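Fructose-bisphosphate aldolase (Thermus caldophilus, PDB 2FJK) is a class II aldolase, an enzyme of the TIM-barrel superfamily built on a parallel beta/alpha barrel. Local coordinates at residues Leu34-Glu39 / Glu290-Arg295; Leu89-Leu92 / Ser98-Ile101; Lys116-Ala121 / Val127-Glu132. All blocks are in the same frame, centred on the assembly; numbering follows the deposited sequence.

Overall arrangement
Following the chain from its N terminus, helix 27-38 supplies the first half of contact 1, whose partner comes only with helix 277-299, so this contact closes a loop of 250 residues. Contacts 2 and 3 are both nested in that loop and lie in series: contact 2 packs helix 85-93 on strand 98-101, and contact 3 packs helix 108-124 on strand 128-133, each helix against the strand that follows it. Their centres are 8 Å apart, and the two strands are neighbours in one parallel sheet. Contact 1 joins two helices on the other side of the chain's centre from contact 3, with centres 29 Å apart and no touch between them.

Contact 1: residues Leu34-Glu39 / Glu290-Arg295; sequences LEAAEE and EVVKSR
Val292 meets Ala36 through CG1, the methyl placed anti to its backbone N (chi1 176°), while Lys293, with CG anti to its carbonyl carbon, brings its chain past the same alanine and bends at chi3 (59°) before reaching Glu39. Ala36 is therefore touched by two consecutive residues of the facing helix: its CB lies 3.5 Å from Val292 CG1 and 3.7 Å from Lys293 CG. The small side chain is consistent with the close backbone approach, 5.4 Å between the CA atoms of Ala36 and Lys293.

This is a helix-to-helix contact on the outside of the beta/alpha barrel, joining the early helix 27-38 to the long C-terminal helix 277-299, with Glu39 just beyond the end of the first helix. On the inner side of the first helix Leu34 and Ala37 rest on strand 44-47; Val292 also packs on Leu256 of helix 254-270.

The polar half of the contact is a salt-bridge network of Glu39, Lys293 and Glu290. The Glu39 chain runs extended beyond CG and crosses the lysine chain at a slant. Its OE1 forms a salt bridge with Lys293 NZ at 3.5 Å, and the same oxygen lies 3.7 Å from Lys293 CE. On its own helix, Lys293 NZ meets Glu290 OE1 and OE2, each at 3.4 Å in a weak hydrogen bond, so one ammonium is shared by two carboxylates. Its charge probably eases their mutual repulsion, since Glu39 OE1 and Glu290 OE2 are 5.6 Å apart. The other Glu39 oxygen, OE2, forms a salt bridge with Lys289, which also pairs with Glu35.

Contact 2: residues Leu89-Leu92 / Ser98-Ile101; sequences LKAL and SVMI
An apolar contact between a helix and a strand, buried and small at 97 Å², joins helix 85-93 to strand 98-101, which follows it after a short connection. Three residues make it: Ala91 and Leu92 on the helix, and Val99 on the strand. The nearest backbone approach is 7.0 Å, between the CA atoms of Ala91 and Val99, and side-chain methyls bridge that separation.

Val99 does its touching with one branch. Its CG1 stands anti to the carbonyl carbon (chi1 -61°), where it reaches both helix residues: Leu92 CD2 at 3.8 Å and Ala91 CB at 3.9 Å. The other methyl, CG2, sits between the backbone N and the carbonyl carbon and touches neither of them.

The two helix residues arrive differently. The CB of Ala91 already points at the strand, whereas Leu92 starts off to one side and comes nearer only at its end, with CG anti to the carbonyl carbon and CD2 as the touching methyl. The Leu92 and Val99 side chains cross at about a right angle.

In the parallel beta/alpha barrel, this is the packing of an outer helix against the next strand. The outward face of the strand carries Val99, which also touches Val118 and Ala122 of helix 108-124 and Val129 of the adjoining strand. The residues beside it point the other way: Ser98 OG donates to Thr4 O, and Met100, a selenomethionine in the model, packs on His81 and His208 of the 1,3-dihydroxyacetonephosphate pocket. A second subunit also reaches this helix: its Arg93 NH1 donates to Leu92 O, and its Ala121 packs on Leu89.

Contact 3: residues Lys116-Ala121 / Val127-Glu132; sequences KRVVEA and VTVEAE
Val129 presents both of its methyl groups to two successive valines of the helix, Val118 and Val119. All three share one conformation, CG1 anti to the backbone N and CG2 anti to the carbonyl carbon, with chi1 of Val129 at 173°. Both branches of Val129 therefore reach both helix valines, CG2 also resting on the backbone at Val119 CA. CG2 lies 3.9 Å from Val118 CG1 and also 3.9 Å from Val119 CA. CG1 meets Val119 CG2 at 3.9 Å and Val118 CG1 at 4.0 Å.

The helix valines touch with different methyls: Val118, whose CB points at the strand, touches with CG1, while Val119, set more to the side, touches with CG2. Each crosses the Val129 side chain at a slant. The CA atoms of Val119 and Val129 are 6.0 Å apart, near enough for a Val129 methyl to reach the helix backbone, and the packing buries 130 Å².

Flanking Val129, Thr128 and Glu130 point away from the helix; Thr128 OG1 and Tyr169 OH are hydrogen-bonded, and buried Glu130 pairs with Lys249 in a salt bridge. The contact lies within the beta-alpha-beta unit formed by strand 98-101, helix 108-124 and strand 128-133, the helix packing on the strand that follows it. Val118 also touches Ile101 of the first strand and Val88 of helix 85-93, while Ala121 packs on Leu89 of a second subunit.

Contact 1: residues Leu34-Glu39 / Glu290-Arg295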
ATOM      1  N   LEU A  34     -18.561  -4.640   1.543  1.00 18.42           N
ATOM      2  CA  LEU A  34     -17.931  -4.831   0.238  1.00 20.38           C
ATOM      3  C   LEU A  34     -18.312  -6.131  -0.465  1.00 21.67           C
ATOM      4  O   LEU A  34     -18.421  -6.170  -1.693  1.00 24.01           O
ATOM      5  CB  LEU A  34     -16.406  -4.755   0.357  1.00 18.11           C
ATOM      6  CG  LEU A  34     -15.809  -3.368   0.625  1.00 17.78           C
ATOM      7  CD1 LEU A  34     -14.296  -3.449   0.605  1.00 18.26           C
ATOM      8  CD2 LEU A  34     -16.302  -2.386  -0.420  1.00 13.00           C
ATOM      9  N   GLU A  35     -18.499  -7.199   0.300  1.00 21.72           N
ATOM     10  CA  GLU A  35     -18.877  -8.473  -0.297  1.00 22.37           C
ATOM     11  C   GLU A  35     -20.296  -8.335  -0.827  1.00 23.07           C
ATOM     12  O   GLU A  35     -20.605  -8.791  -1.939  1.00 21.66           O
ATOM     13  CB  GLU A  35     -18.810  -9.593   0.731  1.00 22.81           C
ATOM     14  CG  GLU A  35     -17.405 -10.011   1.083  1.00 26.81           C
ATOM     15  CD  GLU A  35     -17.382 -11.048   2.180  1.00 27.08           C
ATOM     16  OE1 GLU A  35     -18.247 -11.943   2.148  1.00 28.57           O
ATOM     17  OE2 GLU A  35     -16.497 -10.975   3.059  1.00 28.50           O
ATOM     18  N   ALA A  36     -21.154  -7.702  -0.028  1.00 20.62           N
ATOM     19  CA  ALA A  36     -22.534  -7.475  -0.432  1.00 21.12           C
ATOM     20  C   ALA A  36     -22.485  -6.678  -1.738  1.00 21.26           C
ATOM     21  O   ALA A  36     -23.275  -6.910  -2.648  1.00 20.94           O
ATOM     22  CB  ALA A  36     -23.277  -6.687   0.648  1.00 20.87           C
ATOM     23  N   ALA A  37     -21.535  -5.757  -1.833  1.00 19.60           N
ATOM     24  CA  ALA A  37     -21.382  -4.952  -3.044  1.00 22.20           C
ATOM     25  C   ALA A  37     -20.917  -5.797  -4.245  1.00 22.45           C
ATOM     26  O   ALA A  37     -21.422  -5.618  -5.356  1.00 19.42           O
ATOM     27  CB  ALA A  37     -20.399  -3.817  -2.798  1.00 21.52           C
ATOM     28  N   GLU A  38     -19.956  -6.698  -4.034  1.00 24.02           N
ATOM     29  CA  GLU A  38     -19.471  -7.545  -5.131  1.00 25.66           C
ATOM     30  C   GLU A  38     -20.668  -8.369  -5.592  1.00 26.98           C
ATOM     31  O   GLU A  38     -20.965  -8.440  -6.782  1.00 23.89           O
ATOM     32  CB  GLU A  38     -18.325  -8.455  -4.669  1.00 26.54           C
ATOM     33  CG  GLU A  38     -17.070  -7.702  -4.233  1.00 30.53           C
ATOM     34  CD  GLU A  38     -16.438  -6.901  -5.359  1.00 33.26           C
ATOM     35  OE1 GLU A  38     -17.169  -6.488  -6.288  1.00 36.32           O
ATOM     36  OE2 GLU A  38     -15.211  -6.668  -5.310  1.00 34.93           O
ATOM     37  N   GLU A  39     -21.352  -9.003  -4.645  1.00 29.97           N
ATOM     38  CA  GLU A  39     -22.564  -9.733  -4.988  1.00 33.94           C
ATOM     39  C   GLU A  39     -23.486  -8.561  -5.340  1.00 34.88           C
ATOM     40  O   GLU A  39     -23.232  -7.431  -4.925  1.00 38.13           O
ATOM     41  CB  GLU A  39     -23.110 -10.482  -3.768  1.00 34.76           C
ATOM     42  CG  GLU A  39     -22.252 -11.647  -3.315  1.00 38.21           C
ATOM     43  CD  GLU A  39     -22.851 -12.397  -2.135  1.00 39.09           C
ATOM     44  OE1 GLU A  39     -24.085 -12.592  -2.109  1.00 40.82           O
ATOM     45  OE2 GLU A  39     -22.079 -12.804  -1.243  1.00 40.05           O
ATOM     46  N   GLU A 290     -26.160  -9.487   4.863  1.00 21.98           N
ATOM     47  CA  GLU A 290     -27.516  -9.707   4.372  1.00 23.49           C
ATOM     48  C   GLU A 290     -28.334  -8.427   4.453  1.00 23.62           C
ATOM     49  O   GLU A 290     -29.160  -8.151   3.581  1.00 22.63           O
ATOM     50  CB  GLU A 290     -28.200 -10.827   5.160  1.00 21.03           C
ATOM     51  CG  GLU A 290     -27.561 -12.201   4.936  1.00 26.08           C
ATOM     52  CD  GLU A 290     -27.422 -12.545   3.459  1.00 29.27           C
ATOM     53  OE1 GLU A 290     -28.449 -12.589   2.751  1.00 30.86           O
ATOM     54  OE2 GLU A 290     -26.280 -12.765   3.000  1.00 33.96           O
ATOM     55  N   VAL A 291     -28.097  -7.640   5.500  1.00 23.16           N
ATOM     56  CA  VAL A 291     -28.817  -6.385   5.660  1.00 23.11           C
ATOM     57  C   VAL A 291     -28.428  -5.464   4.523  1.00 21.70           C
ATOM     58  O   VAL A 291     -29.287  -4.862   3.872  1.00 20.91           O
ATOM     59  CB  VAL A 291     -28.478  -5.684   7.002  1.00 22.06           C
ATOM     60  CG1 VAL A 291     -28.979  -4.233   6.974  1.00 21.49           C
ATOM     61  CG2 VAL A 291     -29.118  -6.441   8.154  1.00 21.68           C
ATOM     62  N   VAL A 292     -27.126  -5.360   4.277  1.00 21.11           N
ATOM     63  CA  VAL A 292     -26.644  -4.492   3.214  1.00 22.69           C
ATOM     64  C   VAL A 292     -27.260  -4.876   1.867  1.00 24.53           C
ATOM     65  O   VAL A 292     -27.701  -4.009   1.109  1.00 26.06           O
ATOM     66  CB  VAL A 292     -25.110  -4.537   3.095  1.00 22.54           C
ATOM     67  CG1 VAL A 292     -24.656  -3.676   1.902  1.00 19.97           C
ATOM     68  CG2 VAL A 292     -24.472  -4.030   4.394  1.00 21.66           C
ATOM     69  N   LYS A 293     -27.288  -6.173   1.580  1.00 23.75           N
ATOM     70  CA  LYS A 293     -27.850  -6.669   0.328  1.00 25.57           C
ATOM     71  C   LYS A 293     -29.287  -6.214   0.144  1.00 25.32           C
ATOM     72  O   LYS A 293     -29.606  -5.573  -0.857  1.00 25.75           O
ATOM     73  CB  LYS A 293     -27.755  -8.201   0.268  1.00 24.18           C
ATOM     74  CG  LYS A 293     -26.357  -8.701  -0.065  1.00 26.03           C
ATOM     75  CD  LYS A 293     -26.197 -10.194   0.157  1.00 27.64           C
ATOM     76  CE  LYS A 293     -27.165 -11.014  -0.681  1.00 31.83           C
ATOM     77  NZ  LYS A 293     -27.102 -12.461  -0.321  1.00 34.71           N
ATOM     78  N   SER A 294     -30.152  -6.520   1.106  1.00 25.14           N
ATOM     79  CA  SER A 294     -31.551  -6.110   0.985  1.00 27.04           C
ATOM     80  C   SER A 294     -31.635  -4.588   0.834  1.00 27.80           C
ATOM     81  O   SER A 294     -32.476  -4.063   0.097  1.00 26.96           O
ATOM     82  CB  SER A 294     -32.371  -6.592   2.190  1.00 24.96           C
ATOM     83  OG  SER A 294     -31.897  -6.068   3.414  1.00 30.28           O
ATOM     84  N   ARG A 295     -30.736  -3.891   1.519  1.00 28.53           N
ATOM     85  CA  ARG A 295     -30.673  -2.435   1.459  1.00 27.85           C
ATOM     86  C   ARG A 295     -30.441  -2.012   0.009  1.00 28.46           C
ATOM     87  O   ARG A 295     -31.088  -1.093  -0.503  1.00 27.03           O
ATOM     88  CB  ARG A 295     -29.515  -1.946   2.326  1.00 30.47           C
ATOM     89  CG  ARG A 295     -29.712  -0.590   2.919  1.00 31.73           C
ATOM     90  CD  ARG A 295     -30.953  -0.565   3.786  1.00 31.28           C
ATOM     91  NE  ARG A 295     -31.107   0.745   4.387  1.00 33.23           N
ATOM     92  CZ  ARG A 295     -32.260   1.248   4.803  1.00 33.14           C
ATOM     93  NH1 ARG A 295     -33.385   0.552   4.686  1.00 31.61           N
ATOM     94  NH2 ARG A 295     -32.281   2.458   5.325  1.00 34.92           N
TER

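Contact 2: residues Leu89-Leu92 / Ser98-Ile101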
ATOM      1  N   LEU A  89      -9.352  17.603   7.094  1.00 16.97           N
ATOM      2  CA  LEU A  89      -7.952  17.509   6.705  1.00 18.43           C
ATOM      3  C   LEU A  89      -7.396  16.135   7.049  1.00 19.48           C
ATOM      4  O   LEU A  89      -6.577  15.590   6.306  1.00 19.08           O
ATOM      5  CB  LEU A  89      -7.116  18.591   7.399  1.00 20.67           C
ATOM      6  CG  LEU A  89      -7.289  20.046   6.952  1.00 24.36           C
ATOM      7  CD1 LEU A  89      -6.281  20.919   7.709  1.00 23.30           C
ATOM      8  CD2 LEU A  89      -7.058  20.176   5.436  1.00 24.61           C
ATOM      9  N   LYS A  90      -7.826  15.577   8.179  1.00 19.75           N
ATOM     10  CA  LYS A  90      -7.376  14.246   8.574  1.00 21.83           C
ATOM     11  C   LYS A  90      -7.935  13.224   7.584  1.00 19.61           C
ATOM     12  O   LYS A  90      -7.276  12.252   7.241  1.00 21.33           O
ATOM     13  CB  LYS A  90      -7.848  13.904  10.002  1.00 22.97           C
ATOM     14  CG  LYS A  90      -7.128  14.694  11.091  1.00 28.16           C
ATOM     15  CD  LYS A  90      -7.678  14.403  12.490  1.00 32.14           C
ATOM     16  CE  LYS A  90      -6.880  15.154  13.557  1.00 34.16           C
ATOM     17  NZ  LYS A  90      -7.405  14.973  14.949  1.00 34.33           N
ATOM     18  N   ALA A  91      -9.159  13.449   7.133  1.00 20.62           N
ATOM     19  CA  ALA A  91      -9.795  12.551   6.176  1.00 20.37           C
ATOM     20  C   ALA A  91      -9.064  12.600   4.819  1.00 21.00           C
ATOM     21  O   ALA A  91      -8.875  11.562   4.175  1.00 18.95           O
ATOM     22  CB  ALA A  91     -11.259  12.935   6.004  1.00 21.66           C
ATOM     23  N   LEU A  92      -8.654  13.798   4.393  1.00 20.29           N
ATOM     24  CA  LEU A  92      -7.927  13.959   3.123  1.00 20.63           C
ATOM     25  C   LEU A  92      -6.591  13.235   3.206  1.00 21.38           C
ATOM     26  O   LEU A  92      -6.160  12.574   2.251  1.00 21.43           O
ATOM     27  CB  LEU A  92      -7.660  15.440   2.821  1.00 16.87           C
ATOM     28  CG  LEU A  92      -8.877  16.346   2.662  1.00 16.27           C
ATOM     29  CD1 LEU A  92      -8.411  17.773   2.339  1.00 16.15           C
ATOM     30  CD2 LEU A  92      -9.779  15.798   1.563  1.00 11.27           C
ATOM     31  N   SER A  98     -14.130  11.486  -0.591  1.00 26.01           N
ATOM     32  CA  SER A  98     -15.224  12.428  -0.411  1.00 28.61           C
ATOM     33  C   SER A  98     -15.342  12.775   1.071  1.00 28.56           C
ATOM     34  O   SER A  98     -15.344  11.890   1.935  1.00 26.38           O
ATOM     35  CB  SER A  98     -16.536  11.822  -0.892  1.00 36.07           C
ATOM     36  OG  SER A  98     -16.317  10.759  -1.814  1.00 40.80           O
ATOM     37  N   VAL A  99     -15.427  14.067   1.362  1.00 27.43           N
ATOM     38  CA  VAL A  99     -15.544  14.509   2.736  1.00 26.99           C
ATOM     39  C   VAL A  99     -16.825  15.281   2.945  1.00 28.69           C
ATOM     40  O   VAL A  99     -17.476  15.725   1.993  1.00 26.61           O
ATOM     41  CB  VAL A  99     -14.380  15.411   3.149  1.00 25.48           C
ATOM     42  CG1 VAL A  99     -13.074  14.651   3.034  1.00 24.74           C
ATOM     43  CG2 VAL A  99     -14.371  16.669   2.291  1.00 26.31           C
HETATM   44  N   MSE A 100     -17.168  15.453   4.212  1.00 29.39           N
HETATM   45  CA  MSE A 100     -18.377  16.154   4.571  1.00 30.39           C
HETATM   46  C   MSE A 100     -18.180  16.929   5.851  1.00 30.20           C
HETATM   47  O   MSE A 100     -17.671  16.402   6.846  1.00 29.27           O
HETATM   48  CB  MSE A 100     -19.505  15.152   4.764  1.00 32.84           C
HETATM   49  CG  MSE A 100     -20.820  15.784   5.084  1.00 36.90           C
HETATM   50 SE   MSE A 100     -22.032  14.428   5.620  1.00 42.40          SE
HETATM   51  CE  MSE A 100     -21.608  13.074   4.303  1.00 44.08           C
ATOM     52  N   ILE A 101     -18.578  18.189   5.814  1.00 28.24           N
ATOM     53  CA  ILE A 101     -18.478  19.041   6.974  1.00 28.18           C
ATOM     54  C   ILE A 101     -19.916  19.317   7.391  1.00 27.95           C
ATOM     55  O   ILE A 101     -20.767  19.633   6.558  1.00 26.17           O
ATOM     56  CB  ILE A 101     -17.755  20.363   6.623  1.00 29.64           C
ATOM     57  CG1 ILE A 101     -17.734  21.287   7.836  1.00 29.68           C
ATOM     58  CG2 ILE A 101     -18.436  21.032   5.432  1.00 32.54           C
ATOM     59  CD1 ILE A 101     -16.907  20.768   8.988  1.00 26.85           C
TER

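Contact 3: residues Lys116-Ala121 / Val127-Glu132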
ATOM      1  N   LYS A 116     -17.534  26.140   2.341  1.00 29.13           N
ATOM      2  CA  LYS A 116     -16.746  26.642   1.223  1.00 29.62           C
ATOM      3  C   LYS A 116     -15.253  26.409   1.441  1.00 29.44           C
ATOM      4  O   LYS A 116     -14.524  26.070   0.512  1.00 28.24           O
ATOM      5  CB  LYS A 116     -17.006  28.132   1.027  1.00 30.96           C
ATOM      6  CG  LYS A 116     -16.461  28.699  -0.270  1.00 33.14           C
ATOM      7  CD  LYS A 116     -16.611  30.221  -0.282  1.00 35.97           C
ATOM      8  CE  LYS A 116     -15.981  30.849  -1.513  1.00 36.34           C
ATOM      9  NZ  LYS A 116     -15.739  32.305  -1.290  1.00 38.94           N
ATOM     10  N   ARG A 117     -14.802  26.608   2.672  1.00 29.09           N
ATOM     11  CA  ARG A 117     -13.401  26.404   3.009  1.00 29.59           C
ATOM     12  C   ARG A 117     -13.026  24.935   2.796  1.00 28.81           C
ATOM     13  O   ARG A 117     -11.903  24.613   2.418  1.00 26.88           O
ATOM     14  CB  ARG A 117     -13.159  26.778   4.469  1.00 31.10           C
ATOM     15  CG  ARG A 117     -11.705  26.722   4.886  1.00 33.25           C
ATOM     16  CD  ARG A 117     -11.565  26.893   6.388  1.00 35.23           C
ATOM     17  NE  ARG A 117     -10.183  27.163   6.769  1.00 36.77           N
ATOM     18  CZ  ARG A 117      -9.737  27.126   8.018  1.00 37.53           C
ATOM     19  NH1 ARG A 117     -10.567  26.825   9.007  1.00 38.50           N
ATOM     20  NH2 ARG A 117      -8.464  27.390   8.278  1.00 37.20           N
ATOM     21  N   VAL A 118     -13.986  24.050   3.056  1.00 29.63           N
ATOM     22  CA  VAL A 118     -13.783  22.618   2.905  1.00 28.05           C
ATOM     23  C   VAL A 118     -13.740  22.230   1.440  1.00 26.61           C
ATOM     24  O   VAL A 118     -12.965  21.371   1.045  1.00 28.85           O
ATOM     25  CB  VAL A 118     -14.911  21.817   3.618  1.00 28.40           C
ATOM     26  CG1 VAL A 118     -14.892  20.356   3.162  1.00 26.68           C
ATOM     27  CG2 VAL A 118     -14.722  21.893   5.133  1.00 27.05           C
ATOM     28  N   VAL A 119     -14.579  22.863   0.636  1.00 26.96           N
ATOM     29  CA  VAL A 119     -14.626  22.568  -0.793  1.00 26.43           C
ATOM     30  C   VAL A 119     -13.306  22.925  -1.455  1.00 26.05           C
ATOM     31  O   VAL A 119     -12.811  22.200  -2.314  1.00 26.54           O
ATOM     32  CB  VAL A 119     -15.768  23.356  -1.498  1.00 25.83           C
ATOM     33  CG1 VAL A 119     -15.647  23.226  -3.016  1.00 24.33           C
ATOM     34  CG2 VAL A 119     -17.112  22.830  -1.044  1.00 23.71           C
ATOM     35  N   GLU A 120     -12.738  24.051  -1.049  1.00 27.17           N
ATOM     36  CA  GLU A 120     -11.478  24.502  -1.617  1.00 28.49           C
ATOM     37  C   GLU A 120     -10.364  23.520  -1.273  1.00 28.58           C
ATOM     38  O   GLU A 120      -9.548  23.174  -2.128  1.00 27.60           O
ATOM     39  CB  GLU A 120     -11.150  25.903  -1.098  1.00 30.04           C
ATOM     40  CG  GLU A 120     -12.296  26.887  -1.317  1.00 33.96           C
ATOM     41  CD  GLU A 120     -12.005  28.286  -0.796  1.00 36.81           C
ATOM     42  OE1 GLU A 120     -11.473  28.420   0.329  1.00 37.90           O
ATOM     43  OE2 GLU A 120     -12.326  29.256  -1.512  1.00 39.09           O
ATOM     44  N   ALA A 121     -10.342  23.061  -0.023  1.00 28.41           N
ATOM     45  CA  ALA A 121      -9.328  22.110   0.432  1.00 27.48           C
ATOM     46  C   ALA A 121      -9.494  20.775  -0.286  1.00 26.68           C
ATOM     47  O   ALA A 121      -8.538  20.217  -0.817  1.00 27.38           O
ATOM     48  CB  ALA A 121      -9.439  21.912   1.946  1.00 27.37           C
ATOM     49  N   VAL A 127     -10.859  15.608  -4.260  1.00 21.87           N
ATOM     50  CA  VAL A 127     -11.837  14.956  -3.398  1.00 22.55           C
ATOM     51  C   VAL A 127     -13.165  15.709  -3.468  1.00 20.76           C
ATOM     52  O   VAL A 127     -13.173  16.938  -3.547  1.00 23.93           O
ATOM     53  CB  VAL A 127     -11.341  14.934  -1.930  1.00 22.13           C
ATOM     54  CG1 VAL A 127     -12.452  14.463  -1.003  1.00 24.74           C
ATOM     55  CG2 VAL A 127     -10.135  14.009  -1.813  1.00 25.52           C
ATOM     56  N   THR A 128     -14.282  14.988  -3.445  1.00 20.53           N
ATOM     57  CA  THR A 128     -15.590  15.638  -3.484  1.00 21.40           C
ATOM     58  C   THR A 128     -16.092  16.008  -2.088  1.00 21.71           C
ATOM     59  O   THR A 128     -15.616  15.494  -1.072  1.00 19.34           O
ATOM     60  CB  THR A 128     -16.657  14.766  -4.174  1.00 21.59           C
ATOM     61  OG1 THR A 128     -16.700  13.475  -3.558  1.00 22.19           O
ATOM     62  CG2 THR A 128     -16.350  14.634  -5.662  1.00 23.50           C
ATOM     63  N   VAL A 129     -17.071  16.898  -2.046  1.00 23.61           N
ATOM     64  CA  VAL A 129     -17.599  17.373  -0.776  1.00 24.58           C
ATOM     65  C   VAL A 129     -19.109  17.327  -0.661  1.00 25.76           C
ATOM     66  O   VAL A 129     -19.829  17.747  -1.569  1.00 24.18           O
ATOM     67  CB  VAL A 129     -17.159  18.827  -0.522  1.00 25.50           C
ATOM     68  CG1 VAL A 129     -17.840  19.383   0.718  1.00 26.38           C
ATOM     69  CG2 VAL A 129     -15.659  18.880  -0.363  1.00 24.64           C
ATOM     70  N   GLU A 130     -19.581  16.800   0.462  1.00 24.86           N
ATOM     71  CA  GLU A 130     -21.006  16.753   0.729  1.00 26.01           C
ATOM     72  C   GLU A 130     -21.240  17.804   1.810  1.00 26.26           C
ATOM     73  O   GLU A 130     -20.399  17.993   2.691  1.00 25.60           O
ATOM     74  CB  GLU A 130     -21.438  15.387   1.268  1.00 25.05           C
ATOM     75  CG  GLU A 130     -22.947  15.288   1.443  1.00 27.13           C
ATOM     76  CD  GLU A 130     -23.397  13.993   2.091  1.00 28.24           C
ATOM     77  OE1 GLU A 130     -22.990  12.910   1.624  1.00 27.97           O
ATOM     78  OE2 GLU A 130     -24.173  14.063   3.067  1.00 26.56           O
ATOM     79  N   ALA A 131     -22.364  18.495   1.740  1.00 27.58           N
ATOM     80  CA  ALA A 131     -22.678  19.503   2.742  1.00 28.98           C
ATOM     81  C   ALA A 131     -24.145  19.379   3.099  1.00 29.41           C
ATOM     82  O   ALA A 131     -24.944  18.895   2.297  1.00 30.03           O
ATOM     83  CB  ALA A 131     -22.382  20.889   2.197  1.00 29.91           C
ATOM     84  N   GLU A 132     -24.511  19.798   4.302  1.00 29.98           N
ATOM     85  CA  GLU A 132     -25.908  19.709   4.680  1.00 32.68           C
ATOM     86  C   GLU A 132     -26.505  21.030   5.133  1.00 33.07           C
ATOM     87  O   GLU A 132     -25.850  21.841   5.787  1.00 32.59           O
ATOM     88  CB  GLU A 132     -26.109  18.630   5.754  1.00 32.50           C
ATOM     89  CG  GLU A 132     -25.315  18.809   7.028  1.00 34.02           C
ATOM     90  CD  GLU A 132     -25.329  17.548   7.893  1.00 35.55           C
ATOM     91  OE1 GLU A 132     -26.432  17.042   8.219  1.00 31.06           O
ATOM     92  OE2 GLU A 132     -24.230  17.062   8.243  1.00 34.76           O
TER